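PDB 6HCP: BauA, which takes up ferric preacinetobactin across the outer membrane of Acinetobacter baumannii, acting as a TonB-dependent siderophore receptor. Local coordinates for residues R256-V260 / L687-A691; V361-A367 / L425-F431; T417-F423 / R443-A449. All coordinates share one frame; numbering follows the deposited sequence.

Interaction 1 of 3, residues R256-V260 / L687-A691. With EDO (1,2-ethanediol), chain J.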
loop_
_atom_site.group_PDB
_atom_site.type_symbol
_atom_site.label_atom_id
_atom_site.label_comp_id
_atom_site.label_asym_id
_atom_site.label_seq_id
_atom_site.Cartn_x
_atom_site.Cartn_y
_atom_site.Cartn_z
ATOM N N ARG A 256 -16.686 -20.437 3.056
ATOM C CA ARG A 256 -17.067 -21.665 3.781
ATOM C C ARG A 256 -15.849 -22.272 4.483
ATOM O O ARG A 256 -15.982 -23.006 5.479
ATOM C CB ARG A 256 -17.703 -22.665 2.808
ATOM C CG ARG A 256 -18.122 -23.992 3.436
ATOM C CD ARG A 256 -19.216 -23.771 4.470
ATOM N NE ARG A 256 -19.822 -25.005 4.957
ATOM C CZ ARG A 256 -20.958 -25.069 5.663
ATOM N NH1 ARG A 256 -21.679 -23.978 5.915
ATOM N NH2 ARG A 256 -21.438 -26.253 5.997
ATOM N N GLY A 257 -14.658 -22.043 3.918
ATOM C CA GLY A 257 -13.419 -22.650 4.406
ATOM C C GLY A 257 -13.150 -24.032 3.835
ATOM O O GLY A 257 -13.937 -24.593 3.064
ATOM N N VAL A 258 -11.980 -24.562 4.183
ATOM C CA VAL A 258 -11.454 -25.754 3.569
ATOM C C VAL A 258 -10.907 -26.682 4.661
ATOM O O VAL A 258 -10.438 -26.245 5.719
ATOM C CB VAL A 258 -10.389 -25.410 2.512
ATOM C CG1 VAL A 258 -10.977 -24.521 1.424
ATOM C CG2 VAL A 258 -9.161 -24.763 3.134
ATOM N N ASN A 259 -10.840 -27.954 4.305
ATOM C CA ASN A 259 -10.328 -29.031 5.161
ATOM C C ASN A 259 -8.938 -29.460 4.696
ATOM O O ASN A 259 -8.623 -29.427 3.513
ATOM C CB ASN A 259 -11.312 -30.204 5.195
ATOM C CG ASN A 259 -12.590 -29.851 5.930
ATOM O OD1 ASN A 259 -12.608 -28.905 6.715
ATOM N ND2 ASN A 259 -13.700 -30.469 5.551
ATOM N N VAL A 260 -8.138 -29.930 5.659
ATOM C CA VAL A 260 -6.812 -30.418 5.433
ATOM C C VAL A 260 -6.677 -31.773 6.143
ATOM O O VAL A 260 -7.406 -32.066 7.098
ATOM C CB VAL A 260 -5.744 -29.416 5.908
ATOM C CG1 VAL A 260 -5.669 -28.217 4.982
ATOM C CG2 VAL A 260 -5.968 -28.945 7.344
ATOM N N LEU A 687 -17.010 -25.385 11.483
ATOM C CA LEU A 687 -17.445 -26.523 10.644
ATOM C C LEU A 687 -16.355 -27.015 9.682
ATOM O O LEU A 687 -16.374 -28.170 9.330
ATOM C CB LEU A 687 -18.734 -26.188 9.891
ATOM C CG LEU A 687 -19.931 -25.834 10.781
ATOM C CD1 LEU A 687 -21.192 -25.706 9.942
ATOM C CD2 LEU A 687 -20.131 -26.852 11.905
ATOM N N THR A 688 -15.417 -26.160 9.266
ATOM C CA THR A 688 -14.313 -26.588 8.400
ATOM C C THR A 688 -12.997 -26.201 9.083
ATOM O O THR A 688 -12.994 -25.438 10.042
ATOM C CB THR A 688 -14.394 -25.966 6.994
ATOM O OG1 THR A 688 -14.391 -24.547 7.156
ATOM C CG2 THR A 688 -15.610 -26.397 6.198
ATOM N N ASN A 689 -11.875 -26.723 8.582
ATOM C CA ASN A 689 -10.588 -26.640 9.288
ATOM C C ASN A 689 -9.951 -25.246 9.202
ATOM O O ASN A 689 -9.336 -24.794 10.178
ATOM C CB ASN A 689 -9.580 -27.661 8.765
ATOM C CG ASN A 689 -9.950 -29.112 9.002
ATOM O OD1 ASN A 689 -9.487 -29.959 8.250
ATOM N ND2 ASN A 689 -10.742 -29.412 10.036
ATOM N N LEU A 690 -10.038 -24.592 8.023
ATOM C CA LEU A 690 -9.275 -23.388 7.744
ATOM C C LEU A 690 -10.102 -22.419 6.900
ATOM O O LEU A 690 -10.854 -22.835 6.044
ATOM C CB LEU A 690 -8.029 -23.726 6.920
ATOM C CG LEU A 690 -6.993 -24.649 7.535
ATOM C CD1 LEU A 690 -5.888 -24.898 6.518
ATOM C CD2 LEU A 690 -6.422 -24.080 8.814
ATOM N N ALA A 691 -9.829 -21.130 7.083
ATOM C CA ALA A 691 -10.288 -20.096 6.194
ATOM C C ALA A 691 -9.261 -18.962 6.228
ATOM O O ALA A 691 -8.593 -18.748 7.229
ATOM C CB ALA A 691 -11.648 -19.604 6.612
HETATM C C1 EDO J . -25.265 -23.884 9.153
HETATM O O1 EDO J . -25.167 -25.176 9.755
HETATM C C2 EDO J . -24.075 -23.719 8.223
HETATM O O2 EDO J . -24.490 -23.463 6.874
HETATM O O HOH W 1 -16.206 -29.865 7.099
#

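Interaction 2 of 3, residues V361-A367 / L425-F431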
loop_
_atom_site.group_PDB
_atom_site.type_symbol
_atom_site.label_atom_id
_atom_site.label_comp_id
_atom_site.label_asym_id
_atom_site.label_seq_id
_atom_site.Cartn_x
_atom_site.Cartn_y
_atom_site.Cartn_z
ATOM N N VAL A 361 -26.493 -4.520 57.446
ATOM C CA VAL A 361 -26.311 -5.239 56.164
ATOM C C VAL A 361 -27.487 -4.927 55.241
ATOM O O VAL A 361 -28.625 -5.085 55.621
ATOM C CB VAL A 361 -26.168 -6.753 56.390
ATOM C CG1 VAL A 361 -25.988 -7.499 55.072
ATOM C CG2 VAL A 361 -25.031 -7.056 57.344
ATOM N N LYS A 362 -27.188 -4.393 54.050
ATOM C CA LYS A 362 -28.182 -4.068 53.070
ATOM C C LYS A 362 -28.337 -5.250 52.093
ATOM O O LYS A 362 -27.353 -5.838 51.664
ATOM C CB LYS A 362 -27.773 -2.809 52.301
ATOM C CG LYS A 362 -27.761 -1.528 53.122
ATOM C CD LYS A 362 -27.360 -0.313 52.308
ATOM C CE LYS A 362 -27.258 0.942 53.150
ATOM N NZ LYS A 362 -26.217 1.862 52.634
ATOM N N HIS A 363 -29.580 -5.521 51.715
ATOM C CA HIS A 363 -29.945 -6.619 50.820
ATOM C C HIS A 363 -30.606 -6.046 49.572
ATOM O O HIS A 363 -31.528 -5.220 49.652
ATOM C CB HIS A 363 -30.878 -7.618 51.521
ATOM C CG HIS A 363 -30.266 -8.342 52.673
ATOM N ND1 HIS A 363 -30.028 -9.701 52.627
ATOM C CD2 HIS A 363 -29.933 -7.934 53.927
ATOM C CE1 HIS A 363 -29.538 -10.097 53.791
ATOM N NE2 HIS A 363 -29.383 -9.009 54.578
ATOM N N GLN A 364 -30.131 -6.510 48.408
ATOM C CA GLN A 364 -30.771 -6.239 47.128
ATOM C C GLN A 364 -30.956 -7.581 46.420
ATOM O O GLN A 364 -29.968 -8.287 46.221
ATOM C CB GLN A 364 -29.858 -5.376 46.254
ATOM C CG GLN A 364 -30.508 -4.185 45.584
ATOM C CD GLN A 364 -29.408 -3.286 45.067
ATOM O OE1 GLN A 364 -28.957 -2.375 45.756
ATOM N NE2 GLN A 364 -28.769 -3.726 43.997
ATOM N N TRP A 365 -32.206 -7.952 46.152
ATOM C CA TRP A 365 -32.517 -9.288 45.686
ATOM C C TRP A 365 -33.313 -9.193 44.392
ATOM O O TRP A 365 -33.951 -8.179 44.101
ATOM C CB TRP A 365 -33.272 -10.099 46.756
ATOM C CG TRP A 365 -34.583 -9.472 47.131
ATOM C CD1 TRP A 365 -34.787 -8.576 48.140
ATOM C CD2 TRP A 365 -35.855 -9.657 46.494
ATOM N NE1 TRP A 365 -36.095 -8.180 48.156
ATOM C CE2 TRP A 365 -36.775 -8.817 47.155
ATOM C CE3 TRP A 365 -36.312 -10.439 45.427
ATOM C CZ2 TRP A 365 -38.121 -8.755 46.805
ATOM C CZ3 TRP A 365 -37.638 -10.351 45.058
ATOM C CH2 TRP A 365 -38.528 -9.511 45.728
ATOM N N VAL A 366 -33.330 -10.317 43.662
ATOM C CA VAL A 366 -34.111 -10.457 42.478
ATOM C C VAL A 366 -34.589 -11.912 42.371
ATOM O O VAL A 366 -33.876 -12.832 42.750
ATOM C CB VAL A 366 -33.290 -10.048 41.233
ATOM C CG1 VAL A 366 -31.958 -10.772 41.177
ATOM C CG2 VAL A 366 -34.071 -10.254 39.947
ATOM N N ALA A 367 -35.794 -12.077 41.830
ATOM C CA ALA A 367 -36.342 -13.391 41.548
ATOM C C ALA A 367 -37.018 -13.323 40.186
ATOM O O ALA A 367 -37.792 -12.413 39.930
ATOM C CB ALA A 367 -37.324 -13.818 42.616
ATOM N N LEU A 425 -33.197 -16.993 41.704
ATOM C CA LEU A 425 -33.223 -16.124 42.874
ATOM C C LEU A 425 -31.784 -15.751 43.215
ATOM O O LEU A 425 -30.915 -16.617 43.257
ATOM C CB LEU A 425 -33.900 -16.867 44.035
ATOM C CG LEU A 425 -33.962 -16.138 45.376
ATOM C CD1 LEU A 425 -34.852 -14.901 45.287
ATOM C CD2 LEU A 425 -34.477 -17.068 46.456
ATOM N N ALA A 426 -31.562 -14.467 43.545
ATOM C CA ALA A 426 -30.282 -14.033 44.064
ATOM C C ALA A 426 -30.464 -12.882 45.059
ATOM O O ALA A 426 -31.401 -12.114 44.962
ATOM C CB ALA A 426 -29.341 -13.615 42.952
ATOM N N ASP A 427 -29.514 -12.810 45.989
ATOM C CA ASP A 427 -29.424 -11.726 46.950
ATOM C C ASP A 427 -27.982 -11.237 46.971
ATOM O O ASP A 427 -27.048 -12.051 47.003
ATOM C CB ASP A 427 -29.838 -12.195 48.348
ATOM C CG ASP A 427 -29.950 -11.085 49.398
ATOM O OD1 ASP A 427 -30.123 -9.899 49.006
ATOM O OD2 ASP A 427 -29.993 -11.437 50.608
ATOM N N THR A 428 -27.825 -9.907 46.969
ATOM C CA THR A 428 -26.546 -9.283 47.202
ATOM C C THR A 428 -26.600 -8.602 48.579
ATOM O O THR A 428 -27.414 -7.718 48.793
ATOM C CB THR A 428 -26.179 -8.262 46.110
ATOM O OG1 THR A 428 -26.108 -8.896 44.833
ATOM C CG2 THR A 428 -24.851 -7.593 46.387
ATOM N N LEU A 429 -25.754 -9.084 49.490
ATOM C CA LEU A 429 -25.609 -8.570 50.825
ATOM C C LEU A 429 -24.428 -7.598 50.827
ATOM O O LEU A 429 -23.309 -8.027 50.533
ATOM C CB LEU A 429 -25.347 -9.729 51.787
ATOM C CG LEU A 429 -26.477 -10.740 51.971
ATOM C CD1 LEU A 429 -26.544 -11.716 50.806
ATOM C CD2 LEU A 429 -26.271 -11.513 53.250
ATOM N N SER A 430 -24.675 -6.353 51.269
ATOM C CA SER A 430 -23.624 -5.302 51.345
ATOM C C SER A 430 -23.348 -4.939 52.807
ATOM O O SER A 430 -24.270 -4.522 53.497
ATOM C CB SER A 430 -24.015 -4.075 50.570
ATOM O OG SER A 430 -24.295 -4.396 49.221
ATOM N N PHE A 431 -22.116 -5.235 53.246
ATOM C CA PHE A 431 -21.590 -5.029 54.598
ATOM C C PHE A 431 -20.674 -3.797 54.598
ATOM O O PHE A 431 -20.070 -3.462 53.560
ATOM C CB PHE A 431 -20.729 -6.214 55.050
ATOM C CG PHE A 431 -21.373 -7.574 54.989
ATOM C CD1 PHE A 431 -21.516 -8.243 53.779
ATOM C CD2 PHE A 431 -21.766 -8.221 56.154
ATOM C CE1 PHE A 431 -21.973 -9.554 53.748
ATOM C CE2 PHE A 431 -22.295 -9.504 56.117
ATOM C CZ PHE A 431 -22.417 -10.163 54.908
HETATM O O HOH W 2 -28.785 -9.034 43.853
#

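Interaction 3 of 3, residues T417-F423 / R443-A449. With EDO (1,2-ethanediol), chain N.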
loop_
_atom_site.group_PDB
_atom_site.type_symbol
_atom_site.label_atom_id
_atom_site.label_comp_id
_atom_site.label_asym_id
_atom_site.label_seq_id
_atom_site.Cartn_x
_atom_site.Cartn_y
_atom_site.Cartn_z
ATOM N N THR A 417 -38.031 -28.612 17.505
ATOM C CA THR A 417 -38.417 -27.648 18.499
ATOM C C THR A 417 -37.381 -27.668 19.625
ATOM O O THR A 417 -36.703 -28.665 19.860
ATOM C CB THR A 417 -39.823 -27.887 19.077
ATOM O OG1 THR A 417 -39.737 -28.973 20.002
ATOM C CG2 THR A 417 -40.867 -28.177 18.021
ATOM N N LEU A 418 -37.305 -26.534 20.325
ATOM C CA LEU A 418 -36.532 -26.378 21.514
ATOM C C LEU A 418 -37.336 -25.525 22.492
ATOM O O LEU A 418 -37.935 -24.504 22.125
ATOM C CB LEU A 418 -35.209 -25.686 21.183
ATOM C CG LEU A 418 -34.249 -25.501 22.364
ATOM C CD1 LEU A 418 -33.860 -26.837 22.956
ATOM C CD2 LEU A 418 -32.994 -24.743 21.911
ATOM N N SER A 419 -37.384 -25.986 23.740
ATOM C CA SER A 419 -38.100 -25.305 24.809
ATOM C C SER A 419 -37.213 -25.269 26.049
ATOM O O SER A 419 -36.618 -26.291 26.416
ATOM C CB SER A 419 -39.406 -25.999 25.117
ATOM O OG SER A 419 -40.295 -25.890 24.028
ATOM N N THR A 420 -37.130 -24.094 26.683
ATOM C CA THR A 420 -36.376 -23.942 27.925
ATOM C C THR A 420 -37.166 -23.062 28.887
ATOM O O THR A 420 -37.980 -22.217 28.483
ATOM C CB THR A 420 -34.986 -23.324 27.720
ATOM O OG1 THR A 420 -35.135 -21.961 27.312
ATOM C CG2 THR A 420 -34.145 -24.045 26.698
ATOM N N SER A 421 -37.014 -23.348 30.181
ATOM C CA SER A 421 -37.620 -22.493 31.192
ATOM C C SER A 421 -36.715 -22.489 32.425
ATOM O O SER A 421 -35.900 -23.411 32.603
ATOM C CB SER A 421 -38.997 -22.963 31.521
ATOM O OG SER A 421 -38.906 -24.189 32.221
ATOM N N SER A 422 -36.762 -21.401 33.197
ATOM C CA SER A 422 -35.974 -21.352 34.419
ATOM C C SER A 422 -36.680 -20.512 35.488
ATOM O O SER A 422 -37.556 -19.688 35.192
ATOM C CB SER A 422 -34.571 -20.842 34.162
ATOM O OG SER A 422 -34.542 -19.431 34.049
ATOM N N PHE A 423 -36.211 -20.701 36.721
ATOM C CA PHE A 423 -36.619 -19.902 37.853
ATOM C C PHE A 423 -35.339 -19.624 38.624
ATOM O O PHE A 423 -34.543 -20.531 38.881
ATOM C CB PHE A 423 -37.734 -20.597 38.655
ATOM C CG PHE A 423 -38.883 -21.093 37.791
ATOM C CD1 PHE A 423 -38.709 -22.161 36.912
ATOM C CD2 PHE A 423 -40.102 -20.425 37.757
ATOM C CE1 PHE A 423 -39.721 -22.554 36.037
ATOM C CE2 PHE A 423 -41.128 -20.848 36.916
ATOM C CZ PHE A 423 -40.908 -21.859 36.008
ATOM N N ARG A 443 -30.411 -21.059 40.276
ATOM C CA ARG A 443 -31.369 -21.117 39.211
ATOM C C ARG A 443 -31.653 -22.585 38.865
ATOM O O ARG A 443 -30.762 -23.405 38.814
ATOM C CB ARG A 443 -30.868 -20.342 37.991
ATOM C CG ARG A 443 -31.791 -20.406 36.788
ATOM C CD ARG A 443 -31.351 -19.516 35.620
ATOM N NE ARG A 443 -31.199 -18.117 35.985
ATOM C CZ ARG A 443 -32.192 -17.290 36.285
ATOM N NH1 ARG A 443 -33.440 -17.608 35.954
ATOM N NH2 ARG A 443 -31.915 -16.145 36.907
ATOM N N HIS A 444 -32.928 -22.873 38.629
ATOM C CA HIS A 444 -33.358 -24.186 38.218
ATOM C C HIS A 444 -33.788 -24.070 36.760
ATOM O O HIS A 444 -34.617 -23.241 36.417
ATOM C CB HIS A 444 -34.507 -24.715 39.105
ATOM C CG HIS A 444 -34.903 -26.120 38.779
ATOM N ND1 HIS A 444 -34.129 -27.198 39.156
ATOM C CD2 HIS A 444 -35.981 -26.625 38.131
ATOM C CE1 HIS A 444 -34.667 -28.303 38.675
ATOM N NE2 HIS A 444 -35.821 -27.990 38.092
ATOM N N GLN A 445 -33.166 -24.892 35.917
ATOM C CA GLN A 445 -33.254 -24.779 34.460
ATOM C C GLN A 445 -33.835 -26.084 33.894
ATOM O O GLN A 445 -33.357 -27.156 34.240
ATOM C CB GLN A 445 -31.856 -24.550 33.886
ATOM C CG GLN A 445 -31.821 -24.467 32.362
ATOM C CD GLN A 445 -32.260 -23.109 31.882
ATOM O OE1 GLN A 445 -31.746 -22.072 32.313
ATOM N NE2 GLN A 445 -33.219 -23.103 30.982
ATOM N N THR A 446 -34.786 -25.957 32.972
ATOM C CA THR A 446 -35.317 -27.086 32.247
ATOM C C THR A 446 -35.112 -26.889 30.740
ATOM O O THR A 446 -35.204 -25.787 30.250
ATOM C CB THR A 446 -36.797 -27.319 32.596
ATOM O OG1 THR A 446 -36.879 -27.478 34.015
ATOM C CG2 THR A 446 -37.359 -28.572 31.957
ATOM N N VAL A 447 -35.017 -28.000 30.001
ATOM C CA VAL A 447 -34.883 -27.965 28.543
ATOM C C VAL A 447 -35.502 -29.232 27.945
ATOM O O VAL A 447 -35.360 -30.336 28.491
ATOM C CB VAL A 447 -33.411 -27.831 28.130
ATOM C CG1 VAL A 447 -32.575 -28.967 28.656
ATOM C CG2 VAL A 447 -33.252 -27.710 26.627
ATOM N N LYS A 448 -36.130 -29.058 26.779
ATOM C CA LYS A 448 -36.595 -30.166 25.980
ATOM C C LYS A 448 -36.419 -29.827 24.497
ATOM O O LYS A 448 -36.892 -28.792 24.059
ATOM C CB LYS A 448 -38.077 -30.448 26.250
ATOM C CG LYS A 448 -38.611 -31.683 25.541
ATOM C CD LYS A 448 -40.034 -32.035 25.906
ATOM C CE LYS A 448 -40.479 -33.280 25.167
ATOM N NZ LYS A 448 -41.904 -33.582 25.408
ATOM N N ALA A 449 -35.899 -30.796 23.741
ATOM C CA ALA A 449 -35.800 -30.709 22.271
ATOM C C ALA A 449 -36.607 -31.845 21.639
ATOM O O ALA A 449 -36.632 -32.984 22.160
ATOM C CB ALA A 449 -34.347 -30.762 21.827
HETATM C C1 EDO N . -38.944 -27.529 28.929
HETATM O O1 EDO N . -40.206 -28.044 28.519
HETATM C C2 EDO N . -39.136 -26.041 29.156
HETATM O O2 EDO N . -40.274 -25.840 30.001
HETATM O O HOH W 3 -39.324 -28.805 22.612
HETATM O O HOH W 4 -36.937 -25.123 35.385
#

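Interaction 1 of 3, residues R256-V260 / L687-A691
The side chains of Asn259 and Asn689 cross at about a right angle, their amide planes 50° apart, and each lends its oxygen to a backbone N-H of the opposite segment. Asn689 is itself part of a classic beta bulge: it and Leu690 both face Val258, whose antiparallel bridge with Leu690 is the single one here. By the strand order of the barrel, both segments belong to extracellular loops, and Asn689 to Ala691 fall at the start of the predicted TonB C-terminal box. Asn689 OD1 accepts from Val260 N at 2.9 Å, on a lone pair in the carbonyl plane and with an almost straight N-H...O angle of 169°. Asn259 OD1 takes Asn689 N at 3.0 Å, nearly head-on to the C=O bond. The rotation of the Asn259 amide is fixed from its other end, because ND2 donates to a water that in turn donates to Leu687 O. Thr688 holds OG1 between its own backbone N and carbonyl carbon (chi1 58°), which directs the hydroxyl to Arg256 O at 2.8 Å. Within the bridge, Val258 N reaches Leu690 O at 2.8 Å, and that same oxygen lies 3.0 Å from Gly257 CA. Leu690 CD1 meets Val260 CG1 at 3.7 Å, the two side chains roughly perpendicular, while Trp682 also touches Leu690. Arg256 is held by further partners, with NE bonded to Ser321 O and a cation-pi contact to Tyr317. At the guanidinium edge, NH1 donates in plane to O2 of a 1,2-ethanediol, probably from the crystallisation liquor, at 3.0 Å.

Interaction 2 of 3, residues V361-A367 / L425-F431
His363 ND1 donates to Asp427 OD2 at 2.7 Å, with an N-H...O angle of 162°, so the bond is short and fairly straight. The acceptor uses its syn lone pair and lies in the imidazole plane; ring and carboxylate are nearly coplanar, 23° apart. The pairing is diagonal, since His363 is directly opposite Leu429 and Asp427 opposite Trp365. Asp427 bridges the offset by setting CG anti to its backbone N (chi1 -172°), which carries the carboxylate toward the neighbouring strand. Leu429 CD2 packs obliquely against His363 CE1 at 3.6 Å. Farther along, Val361 lies alongside Phe431, both methyls on one side of the ring: CG1 sits 4.3 Å above its centre, and Val361 CG2 touches Phe431 CD2 at 3.7 Å. In the second shell, Thr358 OG1 bonds His363 NE2 and Phe356 stacks on the ring, so both imidazole nitrogens are engaged. Six backbone bonds fix the antiparallel register, among them Thr428 N to Gln364 O at 2.8 Å. Detergent touches Trp365, Ala367 and Leu425, consistent with their face being the membrane side of the barrel wall; Val366 and Ala426, on the other face, meet Phe51 and Leu52 inside. Strand 361-381 thus lies between 331-358 and 412-431, close to the turn after Thr358, and 436-451 continues the wall beyond 412-431 through backbone bonds from Leu425 to Leu442 and Asp427 to Leu440.

Interaction 3 of 3, residues T417-F423 / R443-A449
A buried arginine, Arg443, reaches across the strand pair to donate from NH1 to Ser422 OG at 2.9 Å. The side chain starts extended and then bends at chi3 (-56°), laying CD against Ser422 CB at 3.8 Å and bringing the serine hydroxyl close to the guanidinium plane. Further partners grip the cation: Asn368 OD1 bonds NH1, Leu147 O bonds NH2, and Phe51 gives a cation-pi contact. Ser422 OG is bonded to Thr370 OG1 as well. Gln445, beside them, has NE2 only 3.1 Å from Ser421 O, yet the angle is too poor for a hydrogen bond; the amide instead donates weakly to Thr446 O at 3.4 Å. Val447 CG2 completes this inward face, touching Leu418 CD1 and Thr420 CG2, each at 3.8 Å. On the other face, a 1,2-ethanediol, probably from the crystallisation liquor, hydrogen-bonds Ser421 OG through O2 at 3.1 Å and rests on Thr446 CG2. The two strands run antiparallel at 169°, and six backbone bonds fix the register, including Thr446 N to Ser421 O at 2.8 Å. This is the beta hairpin 412-431/436-451 of the barrel. Its interior face meets the helix 146-149 region, where Met151 touches Val447, while strand 361-381 flanks 412-431 and strand 461-473 flanks 436-451.

How the interactions relate
Interactions 2 and 3 are consecutive parts of one barrel wall: both use strand 412-431, paired with 361-381 near the periplasmic turns and with 436-451 farther along, their centres about 25 Å apart. Interaction 1 lies at the extracellular loops, its centre about 48 Å from that of interaction 2, and joins segments separated by most of the barrel sequence. The wall contacts have regular antiparallel registers, whereas interaction 1 has one bridge and relies on side-chain amides gripping backbone. Phe51 touches interaction 2 and makes the cation-pi contact with Arg443 of interaction 3, where buried polar groups face the interior; the His-carboxylate pair of interaction 2 lies on the detergent-facing side.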